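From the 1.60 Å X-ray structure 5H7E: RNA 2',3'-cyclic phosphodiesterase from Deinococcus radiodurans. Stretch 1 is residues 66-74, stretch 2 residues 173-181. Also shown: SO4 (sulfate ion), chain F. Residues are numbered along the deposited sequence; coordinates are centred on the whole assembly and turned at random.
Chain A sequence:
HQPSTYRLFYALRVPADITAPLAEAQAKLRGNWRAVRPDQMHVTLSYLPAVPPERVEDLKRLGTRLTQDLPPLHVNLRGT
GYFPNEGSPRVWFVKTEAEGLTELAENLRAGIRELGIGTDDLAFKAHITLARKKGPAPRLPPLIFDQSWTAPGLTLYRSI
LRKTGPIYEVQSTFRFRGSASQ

Stretch 1 66-74: LTQDLPPLH
Stretch 2, residues 173-181: TFRFRGSAS

Two segments more than a hundred residues apart run alongside each other in the same sense: CA atoms pair T67 with F176 and Q68 with R177 at 4.9 Å each, D69 with G178 at 3.9 Å, and P71 with S179 at 4.3 Å. Stretch 1 enters as the tail of a helix, turns through Q68 and D69 (phi/psi -63/-34, -111/6), then extends through L70, P71 and P72 (-94/142, -75/166, -52/137), and becomes a strand at L73. Stretch 2 leaves its strand after R175 and continues as loop, with F176 at -76/110, R177 at -109/9 and G178 at -101/-164. Together they bury 626 Å².

Two backbone hydrogen bonds fix the register. R177 N donates to T67 O (3.3 Å, 158°), and G178 N donates to L70 O (2.8 Å, 152°). T67 O also receives a weak bond from L70 N at 3.5 Å, so one carbonyl serves both the local turn and the partner segment. CA-H...O contacts reinforce the fit: F176 CA lies 3.4 Å from T67 O, and P71 CA lies 3.4 Å from G178 O. Glycine suits the closest passage, since an ideal CB on G178 would sit 2.1 Å from D69 O and 2.7 Å from L70 N, clashing with both. Just beyond, water 1 donates to D69 O (2.7 Å) and S179 O (2.9 Å), bridging two carbonyls that cannot bond to each other.

The apolar contact centres on buried F176, chi1 -64° (m) and chi2 -62°. L73 (m, t) places CG over one ring face, 4.1 Å from the centroid and 23° off the normal, in a CH-pi contact, while its CD1 reaches CZ of F176 at 3.7 Å. L70 (m, t) brings CB to 3.7 Å from F176 CD1, and T67, at chi1 55° (p), sets CG2 3.6 Å from F176 CE1. P72 CD packs against F176 CB at 4.2 Å. Farther along, P71, C-gamma endo, rests CG 3.9 Å from A180 CB.

At the exposed side of the contact a sulfate, probably from the crystallisation liquor, is held by R177 and by the backbone of R175. R177 (m, t, t, chi4 -88°) donates from NE to sulfate O3 at 2.9 Å and from NH2 to sulfate O4 at 3.1 Å; R175 N adds a bond to sulfate O4 at 3.0 Å, nearly linear at 178°. The CA-to-CB bond of Q68 points away from stretch 2, but rotamers t and p with chi3 13° bring OE1 back to 3.4 Å from R177 CD, at the edge of the guanidinium.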

# COMPACT_ATOMS: atom_id res chain seq x y z
N LEU A 66 -7.67 -13.55 7.76
CA LEU A 66 -8.17 -13.10 6.44
C LEU A 66 -7.36 -13.69 5.29
O LEU A 66 -7.86 -13.75 4.16
CB LEU A 66 -8.17 -11.57 6.34
CG LEU A 66 -9.24 -10.94 7.25
CD1 LEU A 66 -9.32 -9.41 7.18
CD2 LEU A 66 -10.63 -11.56 7.06
N THR A 67 -6.12 -14.10 5.53
CA THR A 67 -5.27 -14.60 4.46
C THR A 67 -5.24 -16.11 4.42
O THR A 67 -4.68 -16.67 3.47
CB THR A 67 -3.81 -14.10 4.62
OG1 THR A 67 -3.34 -14.48 5.94
CG2 THR A 67 -3.73 -12.58 4.47
N GLN A 68 -5.83 -16.78 5.40
CA GLN A 68 -5.64 -18.22 5.50
C GLN A 68 -6.20 -18.96 4.28
O GLN A 68 -5.63 -19.97 3.87
CB GLN A 68 -6.30 -18.71 6.78
CG GLN A 68 -5.94 -20.13 7.13
CD GLN A 68 -4.45 -20.35 7.46
OE1 GLN A 68 -3.67 -19.40 7.66
NE2 GLN A 68 -4.05 -21.62 7.51
N ASP A 69 -7.30 -18.48 3.69
CA ASP A 69 -8.01 -19.23 2.65
C ASP A 69 -7.89 -18.62 1.26
O ASP A 69 -8.48 -19.15 0.31
CB ASP A 69 -9.48 -19.37 3.04
CG ASP A 69 -9.71 -20.32 4.20
OD1 ASP A 69 -8.81 -21.10 4.56
OD2 ASP A 69 -10.82 -20.31 4.72
N LEU A 70 -7.09 -17.56 1.10
CA LEU A 70 -6.81 -16.99 -0.21
C LEU A 70 -5.53 -17.60 -0.77
O LEU A 70 -4.56 -17.79 -0.04
CB LEU A 70 -6.60 -15.47 -0.10
CG LEU A 70 -7.85 -14.64 0.12
CD1 LEU A 70 -7.51 -13.19 0.48
CD2 LEU A 70 -8.70 -14.65 -1.17
N PRO A 71 -5.46 -17.86 -2.06
CA PRO A 71 -4.18 -18.20 -2.70
C PRO A 71 -3.32 -16.97 -2.86
O PRO A 71 -3.79 -15.84 -2.67
CB PRO A 71 -4.61 -18.76 -4.07
CG PRO A 71 -5.77 -17.86 -4.40
CD PRO A 71 -6.51 -17.58 -3.07
N PRO A 72 -2.03 -17.13 -3.14
CA PRO A 72 -1.19 -15.98 -3.46
C PRO A 72 -1.86 -15.17 -4.56
O PRO A 72 -2.40 -15.76 -5.50
CB PRO A 72 0.09 -16.64 -3.97
CG PRO A 72 0.16 -17.88 -3.12
CD PRO A 72 -1.25 -18.38 -3.11
N LEU A 73 -1.86 -13.84 -4.40
CA LEU A 73 -2.62 -12.99 -5.30
C LEU A 73 -1.76 -12.65 -6.51
O LEU A 73 -0.57 -12.42 -6.37
CB LEU A 73 -3.05 -11.70 -4.62
CG LEU A 73 -3.92 -11.91 -3.36
CD1 LEU A 73 -4.25 -10.54 -2.82
CD2 LEU A 73 -5.18 -12.69 -3.71
N HIS A 74 -2.37 -12.61 -7.69
CA HIS A 74 -1.64 -12.27 -8.90
C HIS A 74 -1.95 -10.83 -9.24
O HIS A 74 -3.07 -10.51 -9.62
CB HIS A 74 -2.00 -13.20 -10.04
CG HIS A 74 -1.14 -12.97 -11.24
ND1 HIS A 74 -1.64 -12.57 -12.46
CD2 HIS A 74 0.21 -13.00 -11.37
CE1 HIS A 74 -0.64 -12.42 -13.31
NE2 HIS A 74 0.49 -12.68 -12.68
N THR A 173 4.11 -10.76 8.89
CA THR A 173 3.64 -11.11 7.57
C THR A 173 2.63 -12.24 7.70
O THR A 173 2.70 -13.05 8.63
CB THR A 173 4.76 -11.53 6.62
OG1 THR A 173 5.47 -12.64 7.17
CG2 THR A 173 5.72 -10.38 6.39
N PHE A 174 1.65 -12.25 6.80
CA PHE A 174 0.55 -13.22 6.85
C PHE A 174 0.48 -13.91 5.51
O PHE A 174 0.13 -13.28 4.51
CB PHE A 174 -0.77 -12.55 7.19
CG PHE A 174 -0.66 -11.50 8.25
CD1 PHE A 174 -0.50 -11.88 9.58
CD2 PHE A 174 -0.73 -10.14 7.93
CE1 PHE A 174 -0.32 -10.88 10.57
CE2 PHE A 174 -0.56 -9.16 8.89
CZ PHE A 174 -0.37 -9.54 10.22
N ARG A 175 0.84 -15.20 5.47
CA ARG A 175 0.92 -15.89 4.19
C ARG A 175 -0.47 -16.22 3.65
O ARG A 175 -1.35 -16.64 4.41
CB ARG A 175 1.69 -17.19 4.38
CG ARG A 175 2.14 -17.86 3.12
CD ARG A 175 3.19 -18.97 3.40
NE ARG A 175 3.95 -19.25 2.18
CZ ARG A 175 4.93 -18.47 1.72
NH1 ARG A 175 5.55 -18.76 0.59
NH2 ARG A 175 5.28 -17.38 2.39
N PHE A 176 -0.64 -16.09 2.34
CA PHE A 176 -1.84 -16.60 1.67
C PHE A 176 -1.69 -18.11 1.56
O PHE A 176 -0.86 -18.62 0.79
CB PHE A 176 -1.97 -15.95 0.28
CG PHE A 176 -2.18 -14.48 0.30
CD1 PHE A 176 -3.33 -13.93 0.89
CD2 PHE A 176 -1.28 -13.62 -0.37
CE1 PHE A 176 -3.55 -12.58 0.88
CE2 PHE A 176 -1.47 -12.23 -0.38
CZ PHE A 176 -2.60 -11.69 0.23
N ARG A 177 -2.51 -18.85 2.32
CA ARG A 177 -2.33 -20.28 2.46
C ARG A 177 -3.41 -21.07 1.75
O ARG A 177 -3.48 -22.29 1.89
CB ARG A 177 -2.26 -20.67 3.94
CG ARG A 177 -1.03 -20.04 4.59
CD ARG A 177 -0.85 -20.51 6.03
NE ARG A 177 0.26 -19.83 6.70
CZ ARG A 177 1.53 -20.23 6.67
NH1 ARG A 177 1.88 -21.33 6.00
NH2 ARG A 177 2.46 -19.52 7.31
N GLY A 178 -4.24 -20.41 0.96
CA GLY A 178 -5.40 -21.08 0.37
C GLY A 178 -5.13 -21.46 -1.07
O GLY A 178 -3.99 -21.44 -1.54
N SER A 179 -6.22 -21.77 -1.78
CA SER A 179 -6.16 -22.00 -3.22
C SER A 179 -7.42 -21.45 -3.88
O SER A 179 -8.45 -21.24 -3.23
CB SER A 179 -6.01 -23.48 -3.55
OG SER A 179 -7.23 -24.15 -3.30
N ALA A 180 -7.32 -21.22 -5.19
CA ALA A 180 -8.47 -20.80 -5.99
C ALA A 180 -9.12 -21.96 -6.73
O ALA A 180 -10.12 -21.74 -7.43
CB ALA A 180 -8.05 -19.73 -7.00
N SER A 181 -8.59 -23.17 -6.60
CA SER A 181 -9.18 -24.38 -7.16
C SER A 181 -9.64 -25.36 -6.10
O SER A 181 -10.26 -26.38 -6.44
CB SER A 181 -8.18 -25.08 -8.10
OG SER A 181 -7.51 -24.15 -8.94
S SO4 F . 0.46 -16.68 8.99
O1 SO4 F . 1.01 -16.47 10.34
O2 SO4 F . -0.58 -15.68 8.86
O3 SO4 F . -0.15 -18.01 8.86
O4 SO4 F . 1.55 -16.60 7.99
O HOH W 1 -9.71 -18.87 -2.12
O HOH W 2 -8.97 -21.85 -0.01